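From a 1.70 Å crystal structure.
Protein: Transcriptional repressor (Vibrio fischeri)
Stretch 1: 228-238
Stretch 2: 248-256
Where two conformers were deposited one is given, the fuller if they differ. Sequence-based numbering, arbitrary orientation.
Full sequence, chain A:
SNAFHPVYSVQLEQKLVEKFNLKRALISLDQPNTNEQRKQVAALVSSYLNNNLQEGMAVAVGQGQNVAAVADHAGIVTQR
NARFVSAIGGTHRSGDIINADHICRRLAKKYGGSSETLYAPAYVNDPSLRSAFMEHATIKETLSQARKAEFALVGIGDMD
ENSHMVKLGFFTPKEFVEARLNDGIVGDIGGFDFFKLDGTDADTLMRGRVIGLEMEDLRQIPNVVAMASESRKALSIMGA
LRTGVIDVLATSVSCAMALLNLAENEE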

ATOM      1  N   ALA A 228      -5.071  -3.670  24.709  1.00 19.48           N
ATOM      2  CA  ALA A 228      -6.381  -3.043  24.932  1.00 21.48           C
ATOM      3  C   ALA A 228      -6.277  -2.133  26.143  1.00 24.03           C
ATOM      4  O   ALA A 228      -5.588  -2.455  27.093  1.00 30.72           O
ATOM      5  CB  ALA A 228      -7.440  -4.090  25.169  1.00 29.50           C
ATOM      6  N   SER A 229      -6.993  -1.017  26.150  0.63 24.37           N
ATOM      7  CA  SER A 229      -6.845  -0.087  27.271  0.63 24.22           C
ATOM      8  C   SER A 229      -8.089   0.081  28.129  0.63 26.15           C
ATOM      9  O   SER A 229      -8.022   0.572  29.258  0.63 27.39           O
ATOM     10  CB  SER A 229      -6.412   1.292  26.766  0.63 25.65           C
ATOM     11  OG  SER A 229      -5.051   1.277  26.409  0.63 27.97           O
ATOM     12  N   GLU A 230      -9.231  -0.286  27.579  1.00 25.89           N
ATOM     13  CA  GLU A 230     -10.505   0.086  28.193  1.00 27.36           C
ATOM     14  C   GLU A 230     -11.107  -1.035  29.018  1.00 29.72           C
ATOM     15  O   GLU A 230     -11.513  -2.059  28.471  1.00 28.45           O
ATOM     16  CB  GLU A 230     -11.479   0.527  27.108  1.00 28.06           C
ATOM     17  CG  GLU A 230     -11.054   1.790  26.386  1.00 32.97           C
ATOM     18  CD  GLU A 230     -11.702   1.934  25.010  1.00 39.21           C
ATOM     19  OE1 GLU A 230     -12.710   2.661  24.885  1.00 47.78           O
ATOM     20  OE2 GLU A 230     -11.191   1.322  24.049  1.00 43.17           O
ATOM     21  N   SER A 231     -11.200  -0.838  30.331  1.00 30.45           N
ATOM     22  CA  SER A 231     -11.742  -1.889  31.194  1.00 29.42           C
ATOM     23  C   SER A 231     -13.216  -2.221  30.910  1.00 31.85           C
ATOM     24  O   SER A 231     -13.671  -3.331  31.199  1.00 29.37           O
ATOM     25  CB  SER A 231     -11.529  -1.557  32.682  1.00 33.26           C
ATOM     26  OG  SER A 231     -12.352  -0.478  33.092  1.00 35.13           O
ATOM     27  N   ARG A 232     -13.958  -1.269  30.350  0.55 27.23           N
ATOM     28  CA  ARG A 232     -15.336  -1.555  29.959  0.55 30.24           C
ATOM     29  C   ARG A 232     -15.391  -2.594  28.831  0.55 28.98           C
ATOM     30  O   ARG A 232     -16.458  -3.159  28.558  0.55 30.41           O
ATOM     31  CB  ARG A 232     -16.084  -0.280  29.557  0.55 31.58           C
ATOM     32  CG  ARG A 232     -16.403   0.644  30.713  0.55 30.84           C
ATOM     33  CD  ARG A 232     -17.470   0.037  31.623  0.55 37.79           C
ATOM     34  NE  ARG A 232     -18.064   1.053  32.479  0.55 40.92           N
ATOM     35  CZ  ARG A 232     -18.657   0.804  33.641  0.55 49.08           C
ATOM     36  NH1 ARG A 232     -18.731  -0.438  34.099  0.55 52.77           N
ATOM     37  NH2 ARG A 232     -19.168   1.802  34.351  0.55 52.85           N
ATOM     38  N   LYS A 233     -14.239  -2.867  28.219  1.00 26.30           N
ATOM     39  CA  LYS A 233     -14.143  -3.852  27.129  1.00 23.30           C
ATOM     40  C   LYS A 233     -13.527  -5.155  27.648  1.00 22.95           C
ATOM     41  O   LYS A 233     -13.057  -5.993  26.901  1.00 22.55           O
ATOM     42  CB  LYS A 233     -13.356  -3.274  25.945  1.00 23.25           C
ATOM     43  CG  LYS A 233     -14.038  -2.052  25.352  1.00 29.85           C
ATOM     44  CD  LYS A 233     -13.318  -1.573  24.103  1.00 29.40           C
ATOM     45  CE  LYS A 233     -13.929  -0.272  23.572  1.00 38.10           C
ATOM     46  NZ  LYS A 233     -13.080   0.293  22.455  1.00 38.48           N
ATOM     47  N   ALA A 234     -13.587  -5.341  28.964  1.00 28.75           N
ATOM     48  CA  ALA A 234     -13.004  -6.536  29.560  1.00 26.38           C
ATOM     49  C   ALA A 234     -13.591  -7.842  29.006  1.00 25.22           C
ATOM     50  O   ALA A 234     -12.876  -8.829  28.908  1.00 25.62           O
ATOM     51  CB  ALA A 234     -13.125  -6.489  31.096  1.00 32.02           C
ATOM     52  N   LEU A 235     -14.878  -7.884  28.658  1.00 23.88           N
ATOM     53  CA  LEU A 235     -15.390  -9.125  28.054  1.00 27.94           C
ATOM     54  C   LEU A 235     -14.680  -9.494  26.739  1.00 27.58           C
ATOM     55  O   LEU A 235     -14.387 -10.684  26.463  1.00 23.58           O
ATOM     56  CB  LEU A 235     -16.896  -9.040  27.834  1.00 29.65           C
ATOM     57  CG  LEU A 235     -17.752  -8.981  29.097  1.00 37.32           C
ATOM     58  CD1 LEU A 235     -19.164  -9.416  28.730  1.00 39.18           C
ATOM     59  CD2 LEU A 235     -17.190  -9.880  30.202  1.00 35.86           C
ATOM     60  N   SER A 236     -14.418  -8.494  25.901  1.00 26.87           N
ATOM     61  CA  SER A 236     -13.688  -8.740  24.662  1.00 23.71           C
ATOM     62  C   SER A 236     -12.275  -9.217  24.931  1.00 21.60           C
ATOM     63  O   SER A 236     -11.762 -10.084  24.222  1.00 22.87           O
ATOM     64  CB  SER A 236     -13.639  -7.464  23.812  1.00 25.14           C
ATOM     65  OG  SER A 236     -14.969  -7.025  23.563  1.00 29.49           O
ATOM     66  N   ILE A 237     -11.634  -8.630  25.936  1.00 20.87           N
ATOM     67  CA  ILE A 237     -10.250  -8.978  26.243  1.00 21.75           C
ATOM     68  C   ILE A 237     -10.217 -10.413  26.777  1.00 21.64           C
ATOM     69  O   ILE A 237      -9.304 -11.185  26.426  1.00 23.31           O
ATOM     70  CB  ILE A 237      -9.609  -8.026  27.271  1.00 23.39           C
ATOM     71  CG1 ILE A 237      -9.595  -6.595  26.710  1.00 23.32           C
ATOM     72  CG2 ILE A 237      -8.184  -8.480  27.595  1.00 23.40           C
ATOM     73  CD1 ILE A 237      -9.291  -5.513  27.789  1.00 26.99           C
HETATM   74  N   MSE A 238     -11.225 -10.764  27.579  0.65 22.37           N
HETATM   75  CA  MSE A 238     -11.344 -12.119  28.119  0.65 27.55           C
HETATM   76  C   MSE A 238     -11.522 -13.128  26.995  0.65 24.99           C
HETATM   77  O   MSE A 238     -10.839 -14.153  26.960  0.65 24.43           O
HETATM   78  CB  MSE A 238     -12.492 -12.232  29.125  0.65 31.53           C
HETATM   79  CG  MSE A 238     -12.412 -13.506  29.981  0.65 35.58           C
HETATM   80 SE   MSE A 238     -10.907 -13.447  31.292  0.65 44.41          SE
HETATM   81  CE  MSE A 238     -10.985 -15.305  31.960  0.65 47.73           C
ATOM     82  N   VAL A 248       1.865 -11.877  24.494  1.00 20.72           N
ATOM     83  CA  VAL A 248       2.183 -10.729  25.327  1.00 20.25           C
ATOM     84  C   VAL A 248       0.930  -9.841  25.435  1.00 23.47           C
ATOM     85  O   VAL A 248       0.397  -9.381  24.409  1.00 22.92           O
ATOM     86  CB  VAL A 248       3.307  -9.915  24.693  1.00 22.80           C
ATOM     87  CG1 VAL A 248       3.576  -8.649  25.498  1.00 24.52           C
ATOM     88  CG2 VAL A 248       4.605 -10.763  24.533  1.00 22.49           C
ATOM     89  N   LEU A 249       0.444  -9.624  26.654  1.00 21.13           N
ATOM     90  CA  LEU A 249      -0.763  -8.817  26.825  1.00 19.82           C
ATOM     91  C   LEU A 249      -0.337  -7.479  27.388  1.00 19.73           C
ATOM     92  O   LEU A 249       0.338  -7.434  28.409  1.00 23.19           O
ATOM     93  CB  LEU A 249      -1.717  -9.491  27.808  1.00 21.23           C
ATOM     94  CG  LEU A 249      -2.967  -8.684  28.159  1.00 22.92           C
ATOM     95  CD1 LEU A 249      -3.855  -8.609  26.907  1.00 24.44           C
ATOM     96  CD2 LEU A 249      -3.714  -9.332  29.345  1.00 23.99           C
ATOM     97  N   ALA A 250      -0.706  -6.390  26.727  1.00 19.39           N
ATOM     98  CA  ALA A 250      -0.380  -5.072  27.242  1.00 19.70           C
ATOM     99  C   ALA A 250      -1.726  -4.361  27.553  1.00 21.76           C
ATOM    100  O   ALA A 250      -2.563  -4.223  26.689  1.00 20.31           O
ATOM    101  CB  ALA A 250       0.470  -4.272  26.179  1.00 22.14           C
ATOM    102  N   THR A 251      -1.888  -3.869  28.766  0.65 20.80           N
ATOM    103  CA  THR A 251      -3.188  -3.348  29.163  0.65 21.59           C
ATOM    104  C   THR A 251      -3.025  -2.555  30.461  0.65 21.65           C
ATOM    105  O   THR A 251      -1.907  -2.317  30.912  0.65 22.51           O
ATOM    106  CB  THR A 251      -4.267  -4.499  29.292  0.65 22.58           C
ATOM    107  OG1 THR A 251      -5.588  -3.944  29.406  0.65 22.00           O
ATOM    108  CG2 THR A 251      -4.000  -5.402  30.530  0.65 30.32           C
ATOM    109  N   SER A 252      -4.136  -2.110  31.037  1.00 20.12           N
ATOM    110  CA  SER A 252      -4.106  -1.229  32.214  1.00 20.11           C
ATOM    111  C   SER A 252      -4.263  -2.040  33.523  1.00 20.10           C
ATOM    112  O   SER A 252      -4.682  -3.194  33.476  1.00 22.70           O
ATOM    113  CB  SER A 252      -5.283  -0.251  32.166  1.00 24.77           C
ATOM    114  OG  SER A 252      -6.515  -0.944  32.367  1.00 25.85           O
ATOM    115  N   VAL A 253      -3.974  -1.422  34.672  1.00 21.78           N
ATOM    116  CA  VAL A 253      -4.197  -2.075  35.955  1.00 25.05           C
ATOM    117  C   VAL A 253      -5.662  -2.525  36.093  1.00 23.60           C
ATOM    118  O   VAL A 253      -5.950  -3.670  36.463  1.00 25.98           O
ATOM    119  CB  VAL A 253      -3.822  -1.147  37.151  1.00 28.42           C
ATOM    120  CG1 VAL A 253      -4.358  -1.704  38.480  1.00 25.88           C
ATOM    121  CG2 VAL A 253      -2.289  -0.968  37.230  1.00 30.61           C
ATOM    122  N   SER A 254      -6.599  -1.627  35.815  1.00 24.20           N
ATOM    123  CA  SER A 254      -8.024  -2.012  35.949  1.00 26.71           C
ATOM    124  C   SER A 254      -8.424  -3.181  35.045  1.00 26.12           C
ATOM    125  O   SER A 254      -9.216  -4.055  35.479  1.00 27.24           O
ATOM    126  CB  SER A 254      -8.958  -0.825  35.702  1.00 24.67           C
ATOM    127  OG  SER A 254      -8.983  -0.020  36.842  1.00 31.39           O
ATOM    128  N   CYS A 255      -7.938  -3.199  33.797  1.00 22.08           N
ATOM    129  CA  CYS A 255      -8.223  -4.359  32.933  1.00 22.96           C
ATOM    130  C   CYS A 255      -7.653  -5.632  33.544  1.00 26.48           C
ATOM    131  O   CYS A 255      -8.310  -6.683  33.537  1.00 24.94           O
ATOM    132  CB  CYS A 255      -7.667  -4.219  31.515  1.00 28.97           C
ATOM    133  SG  CYS A 255      -8.537  -3.002  30.512  1.00 33.69           S
ATOM    134  N   ALA A 256      -6.428  -5.548  34.058  1.00 25.72           N
ATOM    135  CA  ALA A 256      -5.786  -6.720  34.651  1.00 26.62           C
ATOM    136  C   ALA A 256      -6.609  -7.249  35.824  1.00 25.30           C
ATOM    137  O   ALA A 256      -6.824  -8.459  35.949  1.00 26.61           O
ATOM    138  CB  ALA A 256      -4.372  -6.391  35.115  1.00 24.82           C
TER
HETATM  139  O   HOH W   1      -8.775   0.663  31.710  1.00 41.23           O

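Stretch 2 runs as a strand from Val248 to Ser252 and turns directly into a helix, and stretch 1 lies against that junction, so the contact mixes a backbone hydrogen bond at the strand with side-chain contacts that reach into the helix. Val248 stays out of reach. Leu249 makes the first touch: its CB points sideways, yet the end of the side chain comes nearer, bringing Leu249 CD1 to 4.4 Å from CG2 of Ile237, a loose apolar contact.

At Ala250 the bonding is pure backbone. Ala228 N donates to Ala250 O at 3.2 Å with a nearly straight 160° angle, an arrangement that asks nothing of either side chain. Thr251 then takes up the other polar end of Ala228: Thr251 OG1 donates to Ala228 O at 2.8 Å, while Thr251 CA lies 3.3 Å from the same oxygen in a CA-H...O contact. One residue is thus held through both its amide and its carbonyl.

Ser252 serves the turn into the helix. With chi1 in p, Ser252 OG accepts from Cys255 N at 3.0 Å, capping the helix. Ser252 OG also lies 2.8 Å from water 1, which donates to Ser229 O at 2.6 Å and accepts a weak bond from Ser231 N at 3.2 Å; the water joins the cap to the backbone of Ser229 and Ser231. Ser252 N is left without a partner.

Within the helix, Val253 is out of reach, whereas Ser254 CB meets Ser231 CB at 4.0 Å. Cys255 has the largest covered area. Cys255 SG sits 3.4 Å from Ser231 N, 3.6 Å from Glu230 C and 3.8 Å from Ile237 CD1, so one compact sulfur packs against the backbone of Glu230 and Ser231 and against the aliphatic side chain of Ile237. The design rule is economical: fix the strand end by hydrogen bonds, then fill the helix start with small side chains.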